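Local coordinates for SusD superfamily protein (Bacteroides vulgatus ATCC 8482, PDB 3JQ0), which probably binds nutrients, most likely glycans, at the bacterial outer membrane, as expected of a SusD-family protein, although its exact ligand is not established, at residues A184-M187 against L188-E191; F233-E236 against N237-N240; E415-T418 against D419-W422; I434-E437 against R438-F442. All blocks are in the same frame, centred on the assembly; numbering follows the deposited sequence.

Contacts 1 and 4 are buried turns of helix, on helix 182-199 and helix 430-441, whereas contacts 2 and 3 are surface turns at the ends of short helices. A water takes part in all four, and in the helical pair it joins two side chains; contact 1 mixes apolar packing with a few polar side chains, while contact 4 is crowded with charged ones. The surface contacts rely on asparagine amides, backbone carbonyls and phenylalanine rings. Contacts 3 and 4 touch: Y417 reaches K436 and R440, and F416 packs on R440, so the end of helix 414-417 lies against the charged face of helix 430-441. Contacts 1 and 4 come within about 5 Å at their nearest atoms, as do contacts 2 and 4.

Contact 1: A184-M187 against L188-E191; sequences ATQM and LKGE
Q186 and K189 lie side by side along one flank of a helical turn and point the same way, the lysine CD 4.0 Å from the amide oxygen OE1 of Q186. The two chains reach this pairing differently. K189 is fully extended, its CG anti to the backbone N (chi1 -176°), while Q186 folds at chi2 (-60°), which turns its shorter amide along the lysine. A water closes the remaining distance: it donates to Q186 OE1 at 2.7 Å and accepts from K189 NZ at 2.8 Å. OE1 also receives a bond from N216, and E164 takes both the lysine ammonium, as a salt bridge, and Q186 NE2. A long flexible cation and an amide that can donate and accept at once suit this partly buried polar corner. Round the helix the character changes. L188 sets its CB 3.6 Å from A184 O and carries its methyls outward from the turn, while selenomethionine M187, bent at chi2 and chi3, leaves the helix on a different flank. E191 lays its CG 3.4 Å from M187 O. Beneath them run four regular i to i+4 bonds, among them K189 N to T185 O at 2.8 Å and G190 N to Q186 O at 2.9 Å. T185, by contrast, sends its hydroxyl to S163 and W180. Helix 182-199 is thus packed on several sides: L188 against helix 97-122, Q186, M187 and K189 against helix 204-217, and M187 against helix 364-377 and, together with L188, strand 359-363.

Contact 2: F233-E236 against N237-N240; sequences FSFE and NKKN
F235 and K238 make the close-packed half of this contact, their side chains crossing obliquely. The lysine chain runs over the backbone of F235, with CG 3.4 Å from F235 O, and then passes the ring, where CE comes within 3.6 Å of CD1. Because K238 is stretched beyond CG, its methylenes give the phenyl group a greasy neighbour while NZ travels on to a salt bridge with D358 and a hydrogen bond to L356 O. With an alanine in place of K238, the F235 ring would probably lose this aliphatic neighbour and D358 would be left without this cation. The backbone beneath is a type I beta turn, with F235 and E236 at its two central positions, following helix 229-233 and preceding strand 243-247. It is closed by N237 N donating to S234 O at 3.1 Å; the donor stands well above the carbonyl plane rather than at a lone pair. N240 braces the exit, its ND2 giving a 2.9 Å bond to N237 O and a second to I232 O. The other side is looser and faces solvent. E236 is exposed, and a water, instead of a side chain, joins E236 O at 3.2 Å to N237 OD1 at 2.9 Å. Asparagine suits this edge because its two ends can divide their work: OD1 takes the water, while ND2 reaches back to D231 O at the end of the preceding helix.

Contact 3: E415-T418 against D419-W422; sequences EFYT and DNKW
N420 reaches back across a type II beta turn, Y417 to N420, to the last turn of helix 414-417, where its ND2 meets F416. The amide nitrogen donates to F416 O at 3.3 Å, a weak bond, and sits 3.5 Å from CE2 of the same residue's ring, whose plane is turned 62° from that of the amide. CG of N420 stands anti to the backbone N (chi1 -171°), which swings the amide inward to the carbonyl left at the helix end. The same ND2 also donates to K307 O, and K307 NZ returns bonds to F416 O and T418 O, which ties the turn to that neighbouring lysine. A leucine in place of N420 would probably leave F416 O and K307 O without this donor. The turn needs D419 to adopt left-handed backbone angles, which aspartate tolerates better than beta-branched residues do. At its mouth a water accepts from N420 N at 2.9 Å, standing between that amide and Y417 O. Further out, F416 and Y417 position each other: F416 CD2 lies 3.4 Å above the Y417 ring, over its centre. T418 OG1 bonds back to P414 O, fixing the helix end. Through its other amide atom N420 makes an Asx turn, its OD1 accepting from W422 N at 3.1 Å, with the donor in the carbonyl plane.

Contact 4: I434-E437 against R438-F442; sequences ILKE and RLREF
Two acceptors hold R440 NH1: a water at 2.9 Å and, in a salt bridge, D411. The water in turn donates to E437 OE1 at 2.8 Å, so it bridges the carboxylate and the guanidinium, whose charged atoms do not touch. K436 and R440 run side by side and point the same way, the lysine CD 3.6 Å above one face of the guanidinium and offset toward its rim. The extended start of the lysine chain lays CG and CD over that face; the bend at chi3 (69°) then turns CE and NZ aside. The two cations, K436 NZ and R440 NH1, are 4.5 Å apart, and their closeness is probably eased by the groups around them: D426 and K424 O for the lysine, D411 and, at NE, G308 O for the arginine, and the Y417 hydroxyl for both. Charge is matched on the other flanks too, E437 pairing with R315 and R390, E441 with R315, R363 and R392, and R438 with D451 and D366. F442 CE2 rests 3.6 Å above one face of the R438 guanidinium. The polar side chains thus enter the interior with partners in place, while I434, L435 and L439 supply apolar faces to the adjacent helices and loops. The helix itself is regular until E441 N, whose 2.9 Å bond to E437 O has an N-H...O angle of only 135° as the helix nears its end. Such a buried helix, its charged side chains paired with residues of neighbouring elements, belongs to the helix-rich body of the SusD family, a member of the TPR clan.

Contact 1: A184-M187 against L188-E191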
# COMPACT_ATOMS: atom_id res chain seq x y z
N ALA A 184 -11.47 6.42 7.07
CA ALA A 184 -10.03 6.16 7.12
C ALA A 184 -9.64 5.67 8.53
O ALA A 184 -8.88 4.70 8.71
CB ALA A 184 -9.21 7.37 6.72
N THR A 185 -10.15 6.35 9.57
CA THR A 185 -9.90 5.90 10.95
C THR A 185 -10.45 4.48 11.17
O THR A 185 -9.78 3.68 11.83
CB THR A 185 -10.49 6.87 11.97
OG1 THR A 185 -9.67 8.03 11.90
CG2 THR A 185 -10.44 6.30 13.39
N GLN A 186 -11.63 4.13 10.66
CA GLN A 186 -12.14 2.77 10.83
C GLN A 186 -11.30 1.72 10.10
O GLN A 186 -11.08 0.65 10.64
CB GLN A 186 -13.61 2.67 10.45
CG GLN A 186 -14.51 3.51 11.34
CD GLN A 186 -14.42 3.11 12.79
OE1 GLN A 186 -14.67 1.94 13.15
NE2 GLN A 186 -14.06 4.06 13.64
N MSE A 187 -10.77 2.05 8.91
CA MSE A 187 -9.84 1.16 8.23
C MSE A 187 -8.62 0.92 9.09
O MSE A 187 -8.18 -0.23 9.29
CB MSE A 187 -9.41 1.75 6.88
CG MSE A 187 -10.38 1.58 5.73
SE MSE A 187 -10.76 -0.26 5.27
CE MSE A 187 -9.04 -0.85 4.77
N LEU A 188 -8.00 1.98 9.59
CA LEU A 188 -6.80 1.87 10.40
C LEU A 188 -7.12 1.09 11.68
O LEU A 188 -6.33 0.25 12.12
CB LEU A 188 -6.29 3.26 10.73
CG LEU A 188 -5.14 3.30 11.74
CD1 LEU A 188 -3.91 2.57 11.23
CD2 LEU A 188 -4.82 4.76 12.09
N LYS A 189 -8.27 1.34 12.26
CA LYS A 189 -8.70 0.60 13.47
C LYS A 189 -8.76 -0.90 13.17
O LYS A 189 -8.28 -1.73 13.95
CB LYS A 189 -10.03 1.14 13.94
CG LYS A 189 -10.51 0.50 15.25
CD LYS A 189 -11.79 1.11 15.76
CE LYS A 189 -12.20 0.58 17.11
NZ LYS A 189 -13.52 1.16 17.54
N GLY A 190 -9.37 -1.27 12.05
CA GLY A 190 -9.43 -2.67 11.69
C GLY A 190 -8.03 -3.26 11.54
O GLY A 190 -7.74 -4.37 12.04
N GLU A 191 -7.12 -2.52 10.88
CA GLU A 191 -5.78 -3.03 10.72
C GLU A 191 -5.08 -3.20 12.06
O GLU A 191 -4.38 -4.19 12.30
CB GLU A 191 -4.92 -2.11 9.83
CG GLU A 191 -5.45 -1.97 8.42
CD GLU A 191 -4.40 -1.35 7.51
OE1 GLU A 191 -3.87 -0.26 7.80
OE2 GLU A 191 -4.04 -2.04 6.54
O HOH W 1 -15.37 0.77 15.49

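Contact 2: F233-E236 against N237-N240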
# COMPACT_ATOMS: atom_id res chain seq x y z
N PHE A 233 -7.91 3.38 -10.97
CA PHE A 233 -6.64 4.10 -10.85
C PHE A 233 -6.46 5.24 -11.82
O PHE A 233 -5.45 5.97 -11.75
CB PHE A 233 -5.47 3.12 -11.03
CG PHE A 233 -5.57 1.89 -10.16
CD1 PHE A 233 -5.33 1.99 -8.78
CD2 PHE A 233 -5.97 0.68 -10.68
CE1 PHE A 233 -5.46 0.89 -7.98
CE2 PHE A 233 -6.16 -0.42 -9.85
CZ PHE A 233 -5.89 -0.29 -8.50
N SER A 234 -7.37 5.39 -12.77
CA SER A 234 -7.13 6.31 -13.86
C SER A 234 -7.09 7.76 -13.41
O SER A 234 -7.80 8.23 -12.51
CB SER A 234 -8.16 6.17 -14.93
OG SER A 234 -9.39 6.65 -14.43
N PHE A 235 -6.24 8.52 -14.10
CA PHE A 235 -6.06 9.93 -13.86
C PHE A 235 -7.37 10.69 -14.02
O PHE A 235 -7.59 11.69 -13.34
CB PHE A 235 -4.99 10.46 -14.80
CG PHE A 235 -4.69 11.92 -14.66
CD1 PHE A 235 -3.83 12.39 -13.68
CD2 PHE A 235 -5.29 12.84 -15.49
CE1 PHE A 235 -3.59 13.74 -13.55
CE2 PHE A 235 -5.04 14.22 -15.36
CZ PHE A 235 -4.17 14.65 -14.40
N GLU A 236 -8.24 10.23 -14.92
CA GLU A 236 -9.50 10.88 -15.18
C GLU A 236 -10.63 10.46 -14.30
O GLU A 236 -11.73 10.99 -14.44
CB GLU A 236 -9.91 10.67 -16.63
CG GLU A 236 -8.88 11.29 -17.60
CD GLU A 236 -8.64 12.83 -17.52
OE1 GLU A 236 -9.47 13.59 -16.95
OE2 GLU A 236 -7.59 13.32 -18.09
N ASN A 237 -10.44 9.52 -13.37
CA ASN A 237 -11.50 9.06 -12.49
C ASN A 237 -11.13 9.18 -11.03
O ASN A 237 -11.59 8.40 -10.20
CB ASN A 237 -11.91 7.64 -12.85
CG ASN A 237 -13.20 7.22 -12.20
OD1 ASN A 237 -14.14 8.03 -12.06
ND2 ASN A 237 -13.30 5.94 -11.82
N LYS A 238 -10.30 10.15 -10.69
CA LYS A 238 -9.89 10.34 -9.32
C LYS A 238 -11.02 10.53 -8.34
O LYS A 238 -12.07 11.05 -8.65
CB LYS A 238 -8.95 11.55 -9.21
CG LYS A 238 -7.63 11.31 -9.92
CD LYS A 238 -6.72 12.53 -9.80
CE LYS A 238 -5.36 12.28 -10.41
NZ LYS A 238 -4.32 13.14 -9.85
N LYS A 239 -10.78 10.10 -7.10
CA LYS A 239 -11.75 10.31 -6.00
C LYS A 239 -13.08 9.65 -6.29
O LYS A 239 -14.13 10.10 -5.86
CB LYS A 239 -11.88 11.77 -5.65
CG LYS A 239 -10.57 12.36 -5.09
CD LYS A 239 -10.62 13.71 -4.53
CE LYS A 239 -11.10 14.65 -5.53
NZ LYS A 239 -11.02 16.09 -4.99
N ASN A 240 -13.01 8.53 -6.98
CA ASN A 240 -14.16 7.66 -7.24
C ASN A 240 -14.59 6.97 -5.93
O ASN A 240 -13.95 7.10 -4.88
CB ASN A 240 -13.81 6.65 -8.32
CG ASN A 240 -12.64 5.80 -7.95
OD1 ASN A 240 -12.71 5.03 -6.99
ND2 ASN A 240 -11.53 5.92 -8.71
O HOH W 2 -14.76 10.37 -13.69

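Contact 3: E415-T418 against D419-W422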
# COMPACT_ATOMS: atom_id res chain seq x y z
N GLU A 415 -2.42 -27.27 -12.75
CA GLU A 415 -1.30 -26.80 -13.57
C GLU A 415 -0.89 -25.37 -13.15
O GLU A 415 0.31 -25.07 -13.03
CB GLU A 415 -1.63 -26.82 -15.08
CG GLU A 415 -0.46 -26.38 -15.93
CD GLU A 415 -0.73 -26.43 -17.41
OE1 GLU A 415 -1.75 -27.04 -17.82
OE2 GLU A 415 0.11 -25.85 -18.16
N PHE A 416 -1.86 -24.47 -12.98
CA PHE A 416 -1.52 -23.11 -12.67
C PHE A 416 -0.76 -23.04 -11.32
O PHE A 416 0.18 -22.23 -11.16
CB PHE A 416 -2.80 -22.28 -12.58
CG PHE A 416 -2.50 -20.84 -12.27
CD1 PHE A 416 -2.16 -19.94 -13.27
CD2 PHE A 416 -2.52 -20.41 -10.94
CE1 PHE A 416 -1.83 -18.64 -12.96
CE2 PHE A 416 -2.17 -19.10 -10.66
CZ PHE A 416 -1.85 -18.21 -11.65
N TYR A 417 -1.21 -23.80 -10.32
CA TYR A 417 -0.63 -23.75 -9.01
C TYR A 417 0.62 -24.58 -8.82
O TYR A 417 1.28 -24.49 -7.78
CB TYR A 417 -1.69 -24.01 -7.90
CG TYR A 417 -2.72 -22.87 -7.90
CD1 TYR A 417 -2.40 -21.60 -7.38
CD2 TYR A 417 -3.97 -23.02 -8.47
CE1 TYR A 417 -3.28 -20.57 -7.46
CE2 TYR A 417 -4.86 -21.96 -8.55
CZ TYR A 417 -4.48 -20.72 -8.05
OH TYR A 417 -5.34 -19.62 -8.18
N THR A 418 0.94 -25.41 -9.78
CA THR A 418 2.22 -26.14 -9.80
C THR A 418 3.38 -25.18 -10.04
O THR A 418 3.30 -24.28 -10.87
CB THR A 418 2.18 -27.25 -10.86
OG1 THR A 418 1.20 -28.21 -10.45
CG2 THR A 418 3.53 -27.96 -10.98
N ASP A 419 4.46 -25.38 -9.28
CA ASP A 419 5.66 -24.54 -9.41
C ASP A 419 5.30 -23.06 -9.29
O ASP A 419 5.76 -22.23 -10.08
CB ASP A 419 6.41 -24.82 -10.72
CG ASP A 419 6.93 -26.24 -10.81
OD1 ASP A 419 7.35 -26.79 -9.78
OD2 ASP A 419 6.92 -26.80 -11.93
N ASN A 420 4.42 -22.77 -8.31
CA ASN A 420 3.94 -21.41 -8.11
C ASN A 420 4.27 -21.00 -6.70
O ASN A 420 3.53 -21.31 -5.77
CB ASN A 420 2.47 -21.30 -8.38
CG ASN A 420 1.97 -19.90 -8.40
OD1 ASN A 420 2.56 -19.02 -7.75
ND2 ASN A 420 0.93 -19.62 -9.20
N LYS A 421 5.41 -20.34 -6.53
CA LYS A 421 5.88 -20.04 -5.17
C LYS A 421 5.14 -18.88 -4.53
O LYS A 421 5.35 -18.62 -3.35
CB LYS A 421 7.38 -19.79 -5.10
CG LYS A 421 7.79 -18.44 -5.68
CD LYS A 421 9.20 -18.02 -5.23
CE LYS A 421 9.50 -16.54 -5.49
NZ LYS A 421 10.89 -16.21 -5.01
N TRP A 422 4.32 -18.17 -5.29
CA TRP A 422 3.64 -16.98 -4.81
C TRP A 422 2.28 -17.19 -4.13
O TRP A 422 1.79 -16.29 -3.48
CB TRP A 422 3.49 -15.95 -5.96
CG TRP A 422 4.80 -15.46 -6.46
CD1 TRP A 422 5.52 -14.43 -5.97
CD2 TRP A 422 5.57 -15.99 -7.53
NE1 TRP A 422 6.70 -14.28 -6.66
CE2 TRP A 422 6.75 -15.23 -7.64
CE3 TRP A 422 5.36 -17.03 -8.45
CZ2 TRP A 422 7.73 -15.51 -8.58
CZ3 TRP A 422 6.30 -17.29 -9.38
CH2 TRP A 422 7.48 -16.53 -9.45
O HOH W 3 3.84 -24.53 -6.02

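Contact 4: I434-E437 against R438-F442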
# COMPACT_ATOMS: atom_id res chain seq x y z
N ILE A 434 -7.08 -15.48 0.84
CA ILE A 434 -7.13 -14.03 1.03
C ILE A 434 -5.75 -13.43 0.74
O ILE A 434 -5.67 -12.37 0.12
CB ILE A 434 -7.65 -13.66 2.41
CG1 ILE A 434 -9.12 -14.10 2.55
CG2 ILE A 434 -7.57 -12.14 2.63
CD1 ILE A 434 -9.60 -14.14 4.00
N LEU A 435 -4.66 -14.10 1.14
CA LEU A 435 -3.33 -13.61 0.76
C LEU A 435 -3.21 -13.54 -0.76
O LEU A 435 -2.70 -12.55 -1.29
CB LEU A 435 -2.22 -14.49 1.31
CG LEU A 435 -1.95 -14.38 2.80
CD1 LEU A 435 -0.86 -15.40 3.16
CD2 LEU A 435 -1.54 -12.99 3.24
N LYS A 436 -3.68 -14.56 -1.46
CA LYS A 436 -3.60 -14.60 -2.92
C LYS A 436 -4.41 -13.47 -3.50
O LYS A 436 -3.99 -12.80 -4.44
CB LYS A 436 -4.09 -15.97 -3.38
CG LYS A 436 -4.28 -16.10 -4.91
CD LYS A 436 -4.57 -17.52 -5.36
CE LYS A 436 -5.94 -18.03 -4.94
NZ LYS A 436 -6.12 -19.47 -5.31
N GLU A 437 -5.61 -13.26 -2.96
CA GLU A 437 -6.50 -12.23 -3.48
C GLU A 437 -5.85 -10.85 -3.30
O GLU A 437 -5.90 -10.02 -4.22
CB GLU A 437 -7.87 -12.29 -2.85
CG GLU A 437 -8.92 -11.59 -3.69
CD GLU A 437 -9.16 -12.27 -5.02
OE1 GLU A 437 -9.03 -13.53 -5.09
OE2 GLU A 437 -9.45 -11.56 -6.01
N ARG A 438 -5.28 -10.59 -2.14
CA ARG A 438 -4.63 -9.33 -1.88
C ARG A 438 -3.41 -9.12 -2.76
O ARG A 438 -3.12 -8.00 -3.20
CB ARG A 438 -4.26 -9.16 -0.39
CG ARG A 438 -5.47 -9.01 0.50
CD ARG A 438 -5.08 -8.74 1.95
NE ARG A 438 -4.45 -7.48 2.16
CZ ARG A 438 -5.07 -6.32 2.25
NH1 ARG A 438 -6.37 -6.23 2.10
NH2 ARG A 438 -4.35 -5.22 2.51
N LEU A 439 -2.68 -10.20 -3.04
CA LEU A 439 -1.52 -10.12 -3.92
C LEU A 439 -1.97 -9.63 -5.32
O LEU A 439 -1.39 -8.72 -5.90
CB LEU A 439 -0.78 -11.46 -3.99
CG LEU A 439 0.39 -11.55 -4.96
CD1 LEU A 439 1.42 -10.47 -4.80
CD2 LEU A 439 0.97 -12.93 -4.90
N ARG A 440 -3.00 -10.29 -5.84
CA ARG A 440 -3.54 -9.94 -7.14
C ARG A 440 -4.10 -8.53 -7.16
O ARG A 440 -4.03 -7.85 -8.22
CB ARG A 440 -4.61 -10.98 -7.53
CG ARG A 440 -4.03 -12.33 -7.87
CD ARG A 440 -5.09 -13.37 -8.16
NE ARG A 440 -4.48 -14.61 -8.64
CZ ARG A 440 -5.08 -15.79 -8.71
NH1 ARG A 440 -6.28 -15.97 -8.19
NH2 ARG A 440 -4.42 -16.79 -9.25
N GLU A 441 -4.71 -8.07 -6.08
CA GLU A 441 -5.46 -6.83 -6.04
C GLU A 441 -4.53 -5.62 -5.85
O GLU A 441 -4.87 -4.53 -6.33
CB GLU A 441 -6.48 -6.93 -4.88
CG GLU A 441 -7.45 -5.78 -4.79
CD GLU A 441 -8.43 -5.62 -5.96
OE1 GLU A 441 -8.70 -6.63 -6.64
OE2 GLU A 441 -8.96 -4.47 -6.12
N PHE A 442 -3.41 -5.76 -5.13
CA PHE A 442 -2.69 -4.63 -4.56
C PHE A 442 -1.25 -4.48 -5.01
O PHE A 442 -0.47 -3.80 -4.35
CB PHE A 442 -2.76 -4.64 -3.01
CG PHE A 442 -4.17 -4.44 -2.49
CD1 PHE A 442 -4.80 -3.21 -2.66
CD2 PHE A 442 -4.85 -5.45 -1.85
CE1 PHE A 442 -6.11 -3.00 -2.20
CE2 PHE A 442 -6.13 -5.25 -1.40
CZ PHE A 442 -6.78 -4.06 -1.63
O HOH W 4 -8.54 -14.24 -7.71